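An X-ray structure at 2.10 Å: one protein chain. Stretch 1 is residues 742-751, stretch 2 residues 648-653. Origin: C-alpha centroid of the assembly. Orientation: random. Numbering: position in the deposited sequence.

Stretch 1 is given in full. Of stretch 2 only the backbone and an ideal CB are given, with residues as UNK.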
# COMPACT_ATOMS: atom_id res chain seq x y z
N ALA B 742 -13.73 -14.65 -21.81
CA ALA B 742 -12.65 -15.64 -21.53
C ALA B 742 -12.16 -15.60 -20.13
O ALA B 742 -11.58 -16.58 -19.70
CB ALA B 742 -11.45 -15.42 -22.47
N VAL B 743 -12.33 -14.47 -19.43
CA VAL B 743 -11.62 -14.26 -18.16
C VAL B 743 -12.59 -14.36 -16.97
O VAL B 743 -13.79 -14.31 -17.12
CB VAL B 743 -10.89 -12.91 -18.10
CG1 VAL B 743 -9.83 -12.86 -19.24
CG2 VAL B 743 -11.86 -11.72 -18.26
N LEU B 744 -11.99 -14.46 -15.80
CA LEU B 744 -12.62 -14.67 -14.53
C LEU B 744 -13.09 -13.34 -13.96
O LEU B 744 -14.02 -13.31 -13.23
CB LEU B 744 -11.55 -15.31 -13.55
CG LEU B 744 -11.27 -16.79 -13.83
CD1 LEU B 744 -10.17 -17.37 -12.93
CD2 LEU B 744 -12.48 -17.64 -13.70
N GLU B 745 -12.36 -12.27 -14.23
CA GLU B 745 -12.71 -10.98 -13.76
C GLU B 745 -14.02 -10.56 -14.39
O GLU B 745 -14.34 -10.94 -15.52
CB GLU B 745 -11.63 -9.95 -14.15
CG GLU B 745 -10.29 -10.11 -13.41
CD GLU B 745 -9.34 -11.17 -14.03
OE1 GLU B 745 -9.76 -11.87 -14.97
OE2 GLU B 745 -8.19 -11.31 -13.61
N ALA B 746 -14.75 -9.74 -13.71
CA ALA B 746 -16.17 -9.45 -14.05
C ALA B 746 -16.38 -8.47 -15.19
O ALA B 746 -17.21 -8.72 -16.05
CB ALA B 746 -16.90 -8.91 -12.80
N ASN B 747 -15.73 -7.33 -15.23
CA ASN B 747 -16.26 -6.38 -16.27
C ASN B 747 -15.17 -5.88 -17.22
O ASN B 747 -15.14 -4.72 -17.60
CB ASN B 747 -16.96 -5.16 -15.59
CG ASN B 747 -18.17 -5.57 -14.74
OD1 ASN B 747 -19.23 -6.00 -15.26
ND2 ASN B 747 -18.01 -5.45 -13.43
N MET B 748 -14.30 -6.78 -17.65
CA MET B 748 -13.28 -6.41 -18.62
C MET B 748 -13.81 -6.34 -20.04
O MET B 748 -14.89 -6.83 -20.34
CB MET B 748 -12.17 -7.38 -18.53
CG MET B 748 -11.62 -7.42 -17.14
SD MET B 748 -10.07 -8.33 -16.88
CE MET B 748 -8.85 -7.23 -17.70
N THR B 749 -13.09 -5.67 -20.92
CA THR B 749 -13.45 -5.62 -22.31
C THR B 749 -12.44 -6.42 -23.15
O THR B 749 -11.39 -6.78 -22.68
CB THR B 749 -13.48 -4.19 -22.79
OG1 THR B 749 -12.24 -3.59 -22.47
CG2 THR B 749 -14.64 -3.44 -22.09
N ASP B 750 -12.83 -6.73 -24.37
CA ASP B 750 -12.01 -7.56 -25.29
C ASP B 750 -10.60 -7.05 -25.42
O ASP B 750 -10.36 -5.88 -25.32
CB ASP B 750 -12.64 -7.55 -26.68
CG ASP B 750 -13.99 -8.20 -26.73
OD1 ASP B 750 -14.48 -8.75 -25.74
OD2 ASP B 750 -14.58 -8.14 -27.79
N SER B 751 -9.64 -7.91 -25.57
CA SER B 751 -8.27 -7.45 -25.82
C SER B 751 -8.22 -6.84 -27.23
O SER B 751 -9.07 -7.08 -28.05
CB SER B 751 -7.23 -8.64 -25.81
OG SER B 751 -7.42 -9.43 -27.01
N UNK B 648 -13.85 3.85 -17.13
CA UNK B 648 -13.23 2.99 -18.18
C UNK B 648 -12.84 1.60 -17.64
O UNK B 648 -11.90 1.48 -16.84
CB UNK B 648 -11.99 3.68 -18.75
N UNK B 649 -13.57 0.58 -18.06
CA UNK B 649 -13.17 -0.75 -17.63
C UNK B 649 -11.81 -1.16 -18.25
O UNK B 649 -11.41 -0.64 -19.33
CB UNK B 649 -14.25 -1.76 -18.01
N UNK B 650 -11.11 -2.00 -17.50
CA UNK B 650 -9.84 -2.53 -17.93
C UNK B 650 -10.09 -3.48 -19.10
O UNK B 650 -11.03 -4.25 -19.11
CB UNK B 650 -9.12 -3.23 -16.78
N UNK B 651 -9.27 -3.35 -20.13
CA UNK B 651 -9.15 -4.29 -21.22
C UNK B 651 -8.30 -5.52 -20.90
O UNK B 651 -7.29 -5.43 -20.28
CB UNK B 651 -8.56 -3.57 -22.44
N UNK B 652 -8.67 -6.68 -21.39
CA UNK B 652 -7.78 -7.82 -21.38
C UNK B 652 -6.56 -7.38 -22.24
O UNK B 652 -6.74 -6.68 -23.24
CB UNK B 652 -8.46 -9.08 -21.92
N UNK B 653 -5.38 -7.75 -21.81
CA UNK B 653 -4.07 -7.47 -22.43
C UNK B 653 -3.40 -8.85 -22.72
O UNK B 653 -3.53 -9.85 -21.93
CB UNK B 653 -3.20 -6.60 -21.52

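Two extended segments meet here in a single beta bridge, and the backbone sets the register before any side chain is chosen. The amide N of Thr-749 donates to the carbonyl O of position 650 at 3.1 Å, and the N of position 652 donates to Thr-749 O at 3.0 Å, nearly straight at 174°. Position 651 sits between these bonds, its CA 4.6 Å from the CA of Thr-749.

Position 648 has nothing of stretch 1 within 5.5 Å of its ideal CB, so this contact asks nothing of it. The residue is Thr-648.

At position 649 CA-to-CB points toward stretch 1, and the ideal CB lies only 3.1 Å from Asn-747 O, with Thr-749 CG2 at 4.4 Å. A compact side chain suits such a tight spot. The phi/psi of -67/151 admits proline, and the backbone N makes no hydrogen bond to stretch 1 that proline would forfeit. The residue is Pro-649; its real CB stays 3.2 Å from Asn-747 O, and its ring carries on from there without a polar bond across the contact.

Position 650 points sideways. The nearest atom of stretch 1 to its ideal CB is Met-748 CE, 4.1 Å away, an apolar neighbor that would suit alanine, valine, leucine, isoleucine or methionine. Leu-650 is found, with chi1 m and chi2 t. Its CB lies 4.1 Å from Met-748 CE, while its carbonyl O also takes a CA-H...O contact from Met-748 CA at 3.2 Å.

Position 651 also points sideways, but its surroundings are polar: Thr-749 OG1 is 3.7 Å from the ideal CB and Asp-750 O is 4.1 Å away. A short side chain with a hydroxyl is the natural reading, serine or threonine, although alanine would fit without using the polarity. Ser-651, with chi1 at -88°, brings its OG to 2.9 Å from Thr-749 OG1, a hydrogen bond in which either hydroxyl could be the donor. The bond adds a side-chain link beside the backbone bridge.

Position 652 is again sideways. Its ideal CB is close to backbone, 3.8 Å from Thr-749 O and 4.0 Å from Ser-751 N, and the methyls of Val-743 and the CB of Met-748 offer an apolar surface beyond. Valine, isoleucine or leucine would suit. Val-652, chi1 t, sends CG2 to 3.8 Å from Val-743 CG1 and 4.2 Å from Met-748 CB. It has the largest area covered by stretch 1.

Position 653 directs its ideal CB away, leaving the choice open here; Gly-653 occupies it.

Stretch 2 (648-653) TPLSVG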
# COMPACT_ATOMS: atom_id res chain seq x y z
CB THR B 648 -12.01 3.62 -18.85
OG1 THR B 648 -12.21 5.04 -18.97
CG2 THR B 648 -11.76 2.96 -20.25
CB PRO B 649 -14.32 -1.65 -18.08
CG PRO B 649 -15.40 -0.73 -18.59
CD PRO B 649 -14.70 0.53 -19.00
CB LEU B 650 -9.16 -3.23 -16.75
CG LEU B 650 -8.82 -2.35 -15.55
CD1 LEU B 650 -8.42 -3.13 -14.28
CD2 LEU B 650 -7.72 -1.39 -15.96
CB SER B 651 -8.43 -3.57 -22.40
OG SER B 651 -9.45 -2.95 -23.14
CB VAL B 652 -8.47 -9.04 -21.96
CG1 VAL B 652 -7.49 -10.23 -22.08
CG2 VAL B 652 -9.68 -9.52 -21.12
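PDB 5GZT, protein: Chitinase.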